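Local coordinates for protein fimbrial subunit type 1 (Actinomyces oris, PDB 3UXF) that is the major pilin subunit that builds the shaft of type 1 fimbriae on the bacterial surface, reinforced by an internal isopeptide cross-link, at residues 220-225 with 330-335; 183-188 with 342-347. All blocks are in the same frame, centred on the assembly; numbering follows the deposited sequence.

Contact 1. Residues 220-225 with 330-335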
loop_
_atom_site.group_PDB
_atom_site.type_symbol
_atom_site.label_atom_id
_atom_site.label_comp_id
_atom_site.label_asym_id
_atom_site.label_seq_id
_atom_site.Cartn_x
_atom_site.Cartn_y
_atom_site.Cartn_z
ATOM N N ILE A 220 3.335 21.020 -9.372
ATOM C CA ILE A 220 3.120 19.654 -9.851
ATOM C C ILE A 220 2.216 19.712 -11.075
ATOM O O ILE A 220 1.177 20.389 -11.065
ATOM C CB ILE A 220 2.452 18.826 -8.752
ATOM C CG1 ILE A 220 3.444 18.584 -7.619
ATOM C CG2 ILE A 220 1.937 17.502 -9.368
ATOM C CD1 ILE A 220 2.776 18.240 -6.237
ATOM N N LYS A 221 2.624 19.041 -12.150
ATOM C CA LYS A 221 1.897 19.108 -13.418
ATOM C C LYS A 221 0.918 17.961 -13.643
ATOM O O LYS A 221 -0.013 18.078 -14.433
ATOM C CB LYS A 221 2.875 19.190 -14.592
ATOM C CG LYS A 221 3.906 20.287 -14.450
ATOM C CD LYS A 221 3.281 21.655 -14.625
ATOM C CE LYS A 221 4.317 22.674 -15.063
ATOM N NZ LYS A 221 5.640 22.043 -15.326
ATOM N N ARG A 222 1.142 16.854 -12.952
ATOM C CA ARG A 222 0.249 15.709 -13.029
ATOM C C ARG A 222 0.318 14.932 -11.726
ATOM O O ARG A 222 1.397 14.660 -11.215
ATOM C CB ARG A 222 0.604 14.797 -14.206
ATOM C CG ARG A 222 -0.273 13.553 -14.293
ATOM C CD ARG A 222 0.086 12.670 -15.477
ATOM N NE ARG A 222 -0.917 11.632 -15.703
ATOM C CZ ARG A 222 -0.726 10.561 -16.465
ATOM N NH1 ARG A 222 0.433 10.381 -17.080
ATOM N NH2 ARG A 222 -1.695 9.670 -16.612
ATOM N N TYR A 223 -0.843 14.586 -11.192
ATOM C CA TYR A 223 -0.912 13.806 -9.971
ATOM C C TYR A 223 -2.160 12.943 -10.008
ATOM O O TYR A 223 -3.271 13.435 -9.846
ATOM C CB TYR A 223 -0.913 14.711 -8.738
ATOM C CG TYR A 223 -0.575 13.992 -7.453
ATOM C CD1 TYR A 223 0.725 13.966 -6.970
ATOM C CD2 TYR A 223 -1.555 13.339 -6.723
ATOM C CE1 TYR A 223 1.036 13.312 -5.797
ATOM C CE2 TYR A 223 -1.254 12.682 -5.553
ATOM C CZ TYR A 223 0.040 12.669 -5.092
ATOM O OH TYR A 223 0.338 12.016 -3.921
ATOM N N GLU A 224 -1.961 11.652 -10.239
ATOM C CA GLU A 224 -3.067 10.715 -10.311
ATOM C C GLU A 224 -2.833 9.521 -9.399
ATOM O O GLU A 224 -1.734 8.976 -9.339
ATOM C CB GLU A 224 -3.283 10.251 -11.756
ATOM C CG GLU A 224 -3.730 11.366 -12.689
ATOM C CD GLU A 224 -3.714 10.971 -14.154
ATOM O OE1 GLU A 224 -3.566 9.771 -14.450
ATOM O OE2 GLU A 224 -3.852 11.869 -15.006
ATOM N N VAL A 225 -3.884 9.134 -8.686
ATOM C CA VAL A 225 -3.862 7.955 -7.840
ATOM C C VAL A 225 -4.775 6.949 -8.523
ATOM O O VAL A 225 -5.959 7.213 -8.718
ATOM C CB VAL A 225 -4.369 8.260 -6.426
ATOM C CG1 VAL A 225 -4.426 6.991 -5.596
ATOM C CG2 VAL A 225 -3.480 9.297 -5.764
ATOM N N TRP A 330 -0.266 5.657 -18.763
ATOM C CA TRP A 330 -1.638 5.514 -18.305
ATOM C C TRP A 330 -2.600 6.562 -18.822
ATOM O O TRP A 330 -2.358 7.762 -18.726
ATOM C CB TRP A 330 -1.666 5.555 -16.777
ATOM C CG TRP A 330 -3.044 5.428 -16.178
ATOM C CD1 TRP A 330 -3.733 6.386 -15.496
ATOM C CD2 TRP A 330 -3.880 4.263 -16.201
ATOM N NE1 TRP A 330 -4.953 5.887 -15.079
ATOM C CE2 TRP A 330 -5.059 4.585 -15.506
ATOM C CE3 TRP A 330 -3.741 2.989 -16.750
ATOM C CZ2 TRP A 330 -6.093 3.677 -15.331
ATOM C CZ3 TRP A 330 -4.773 2.077 -16.557
ATOM C CH2 TRP A 330 -5.927 2.431 -15.858
ATOM N N ASP A 331 -3.729 6.111 -19.356
ATOM C CA ASP A 331 -4.805 7.009 -19.734
ATOM C C ASP A 331 -6.046 6.566 -18.957
ATOM O O ASP A 331 -6.574 5.486 -19.192
ATOM C CB ASP A 331 -5.081 6.867 -21.225
ATOM C CG ASP A 331 -6.251 7.698 -21.675
ATOM O OD1 ASP A 331 -7.002 8.262 -20.839
ATOM O OD2 ASP A 331 -6.430 7.793 -22.912
ATOM N N PRO A 332 -6.495 7.375 -17.988
ATOM C CA PRO A 332 -7.550 6.908 -17.081
ATOM C C PRO A 332 -8.823 6.489 -17.788
ATOM O O PRO A 332 -9.610 5.710 -17.260
ATOM C CB PRO A 332 -7.860 8.133 -16.207
ATOM C CG PRO A 332 -6.689 9.050 -16.370
ATOM C CD PRO A 332 -5.922 8.683 -17.606
ATOM N N ASN A 333 -9.037 7.056 -18.973
ATOM C CA ASN A 333 -10.228 6.782 -19.739
ATOM C C ASN A 333 -10.046 5.618 -20.685
ATOM O O ASN A 333 -11.022 5.122 -21.225
ATOM C CB ASN A 333 -10.621 8.033 -20.541
ATOM C CG ASN A 333 -11.344 9.032 -19.698
ATOM O OD1 ASN A 333 -12.428 8.748 -19.189
ATOM N ND2 ASN A 333 -10.739 10.198 -19.497
ATOM N N ASN A 334 -8.810 5.188 -20.894
ATOM C CA ASN A 334 -8.522 4.074 -21.805
ATOM C C ASN A 334 -7.495 3.107 -21.265
ATOM O O ASN A 334 -6.346 3.100 -21.716
ATOM C CB ASN A 334 -8.050 4.599 -23.170
ATOM C CG ASN A 334 -9.104 5.395 -23.864
ATOM O OD1 ASN A 334 -10.175 4.864 -24.202
ATOM N ND2 ASN A 334 -8.844 6.686 -24.059
ATOM N N PRO A 335 -7.902 2.267 -20.294
ATOM C CA PRO A 335 -6.932 1.309 -19.771
ATOM C C PRO A 335 -6.671 0.239 -20.788
ATOM O O PRO A 335 -5.660 -0.407 -20.668
ATOM C CB PRO A 335 -7.622 0.711 -18.536
ATOM C CG PRO A 335 -9.026 1.054 -18.653
ATOM C CD PRO A 335 -9.193 2.218 -19.594
#

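Contact 2. Residues 183-188 with 342-347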
loop_
_atom_site.group_PDB
_atom_site.type_symbol
_atom_site.label_atom_id
_atom_site.label_comp_id
_atom_site.label_asym_id
_atom_site.label_seq_id
_atom_site.Cartn_x
_atom_site.Cartn_y
_atom_site.Cartn_z
ATOM N N SER A 183 8.384 9.520 0.433
ATOM C CA SER A 183 8.486 8.612 1.553
ATOM C C SER A 183 7.689 7.340 1.377
ATOM O O SER A 183 7.979 6.342 2.029
ATOM C CB SER A 183 8.069 9.316 2.836
ATOM O OG SER A 183 6.775 9.873 2.678
ATOM N N GLY A 184 6.679 7.356 0.508
ATOM C CA GLY A 184 5.982 6.115 0.243
ATOM C C GLY A 184 4.568 6.243 -0.284
ATOM O O GLY A 184 4.001 7.342 -0.344
ATOM N N VAL A 185 4.034 5.104 -0.697
ATOM C CA VAL A 185 2.642 4.994 -1.079
ATOM C C VAL A 185 2.116 3.775 -0.354
ATOM O O VAL A 185 2.818 2.771 -0.227
ATOM C CB VAL A 185 2.465 4.861 -2.594
ATOM C CG1 VAL A 185 3.014 6.116 -3.311
ATOM C CG2 VAL A 185 3.140 3.597 -3.113
ATOM N N ASP A 186 0.868 3.831 0.103
ATOM C CA ASP A 186 0.348 2.771 0.935
ATOM C C ASP A 186 -1.138 2.609 0.686
ATOM O O ASP A 186 -1.800 3.576 0.296
ATOM C CB ASP A 186 0.544 3.134 2.412
ATOM C CG ASP A 186 2.027 3.167 2.800
ATOM O OD1 ASP A 186 2.600 2.070 3.034
ATOM O OD2 ASP A 186 2.631 4.277 2.865
ATOM N N LYS A 187 -1.611 1.373 0.804
ATOM C CA LYS A 187 -3.056 1.129 0.745
ATOM C C LYS A 187 -3.464 0.331 1.957
ATOM O O LYS A 187 -2.753 -0.595 2.352
ATOM C CB LYS A 187 -3.439 0.350 -0.528
ATOM C CG LYS A 187 -4.956 0.118 -0.600
ATOM C CD LYS A 187 -5.343 -0.443 -2.031
ATOM C CE LYS A 187 -6.812 -0.825 -1.985
ATOM N NZ LYS A 187 -7.423 -0.950 -3.345
ATOM N N GLN A 188 -4.596 0.701 2.548
ATOM C CA GLN A 188 -5.158 -0.054 3.659
ATOM C C GLN A 188 -6.570 -0.449 3.328
ATOM O O GLN A 188 -7.245 0.167 2.476
ATOM C CB GLN A 188 -5.253 0.842 4.890
ATOM C CG GLN A 188 -3.870 1.330 5.361
ATOM C CD GLN A 188 -3.983 2.440 6.367
ATOM O OE1 GLN A 188 -4.058 3.615 6.011
ATOM N NE2 GLN A 188 -4.017 2.076 7.658
ATOM N N PRO A 342 -0.404 0.982 -12.765
ATOM C CA PRO A 342 0.546 1.985 -13.275
ATOM C C PRO A 342 1.232 2.714 -12.158
ATOM O O PRO A 342 0.765 2.766 -11.028
ATOM C CB PRO A 342 -0.335 2.954 -14.056
ATOM C CG PRO A 342 -1.726 2.724 -13.613
ATOM C CD PRO A 342 -1.809 1.367 -12.996
ATOM N N GLY A 343 2.384 3.293 -12.480
ATOM C CA GLY A 343 3.057 4.191 -11.551
ATOM C C GLY A 343 3.702 3.455 -10.392
ATOM O O GLY A 343 4.092 2.269 -10.495
ATOM N N ILE A 344 3.891 4.178 -9.295
ATOM C CA ILE A 344 4.600 3.671 -8.133
ATOM C C ILE A 344 3.566 2.908 -7.293
ATOM O O ILE A 344 2.603 3.530 -6.825
ATOM C CB ILE A 344 5.172 4.839 -7.302
ATOM C CG1 ILE A 344 6.232 5.612 -8.122
ATOM C CG2 ILE A 344 5.769 4.323 -6.015
ATOM C CD1 ILE A 344 6.529 7.023 -7.610
ATOM N N PRO A 345 3.749 1.590 -7.113
ATOM C CA PRO A 345 2.678 0.751 -6.566
ATOM C C PRO A 345 2.689 0.602 -5.056
ATOM O O PRO A 345 3.734 0.600 -4.383
ATOM C CB PRO A 345 2.949 -0.613 -7.186
ATOM C CG PRO A 345 4.477 -0.630 -7.252
ATOM C CD PRO A 345 4.854 0.761 -7.638
ATOM N N THR A 346 1.481 0.482 -4.505
ATOM C CA THR A 346 1.347 -0.015 -3.159
ATOM C C THR A 346 1.533 -1.524 -3.124
ATOM O O THR A 346 1.410 -2.209 -4.137
ATOM C CB THR A 346 -0.056 0.295 -2.554
ATOM O OG1 THR A 346 -1.062 -0.548 -3.153
ATOM C CG2 THR A 346 -0.429 1.732 -2.735
ATOM N N THR A 347 1.873 -2.065 -1.960
ATOM C CA THR A 347 1.700 -3.496 -1.828
ATOM C C THR A 347 0.193 -3.740 -1.879
ATOM O O THR A 347 -0.588 -2.848 -1.512
ATOM C CB THR A 347 2.267 -3.957 -0.516
ATOM O OG1 THR A 347 1.857 -3.044 0.482
ATOM C CG2 THR A 347 3.779 -3.836 -0.568
HETATM O O HOH W 1 2.779 0.009 0.107
HETATM O O HOH W 2 0.003 -0.937 1.024
#

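Contact 1. Residues 220-225 with 330-335
A fully stretched side chain (chi1 178°) takes the guanidinium of Arg222 out to the carbonyl of Trp330, while Glu224 swings CG beside its own backbone N (chi1 -65°) and lays its carboxylate along the flank of the same arginine. NH2 of Arg222 donates to Trp330 O at 2.9 Å, a bent bond whose donor is tilted from the carbonyl plane. The side-on salt bridge uses two nitrogens: Arg222 NE reaches Glu224 OE2 at 3.0 Å and Arg222 NH2 reaches Glu224 OE1 at 2.9 Å, both oxygens being met from above the carboxylate plane. This double grip fixes the rotation of the guanidinium, and NH1 bonds in addition to the carbonyl of Phe328. Glu224 OE1 also lies at the edge of the indole, 3.5 Å from Trp330 CD1, with carboxylate and ring planes 69° apart, and touches Pro332 CG at 3.7 Å. The loop braces itself through an Asx turn, Asp331 OD1 taking the N-H of Asn333 at 3.0 Å, inside a type I turn. Strand 224-229, to which Glu224 belongs, pairs with strands 269-275 and 312-321; from the former Gln274 holds Glu224 OE2 and Thr272 takes the indole NE1, so the loop between strands 312-321 and 344-362 is laid against this sheet.

Contact 2. Residues 183-188 with 342-347
An intramolecular isopeptide bond, a cross-link known from Gram-positive pilins, starts from this contact: NZ of Lys187 is covalently joined to CG of Asn316. The CB end of Lys187 lies where strand 185-190 passes the start of strand 344-362. Val185 points its CG2 over the backbone of 344-346, 3.3 Å from Pro345 O, and meets Ile344 CG2 at 4.0 Å. Thr346 sets its methyl CG2 against the peptide after Asp186, 3.6 Å from Asp186 C. Its hydroxyl OG1 lies 3.7 Å from Lys187 CB and donates to Thr347 O at 2.9 Å from above the carbonyl plane, while accepting from the N-H of Ala318. Lys187, stretched straight from CB onward, leads its far end away to the cross-link, where NZ is also hydrogen-bonded to Asp227 OD2. Two waters span the gap: one links the backbones, donating to Val185 O at 2.8 Å and accepting from Thr347 N; the other accepts from Lys187 N at 2.8 Å and from the hydroxyl Thr347 OG1. Between the segments, methyl packing and water thus do the joining; the covalent bond ties strand 185-190 to strand 312-321, the direct partner of 344-362, consistent with resistance to pulling.

Overall arrangement
Contact 1 is nested along the chain inside the loop closed by contact 2, and their centres lie 15 Å apart. They meet directly where Trp330 CD2 packs on Pro342 CG at 3.7 Å. Both reach one mixed sheet: strand 312-321 pairs with both 224-229 and 344-362, so residues 220-225 and 342-347 are linked through it. The isopeptide bond from contact 2 ends on that shared strand, and Asp227 beside the bond belongs to the same strand as Glu224 of contact 1. The Trp330 side chain is about 8 Å from a bound calcium ion, and that of Ile344 about 11 Å from one.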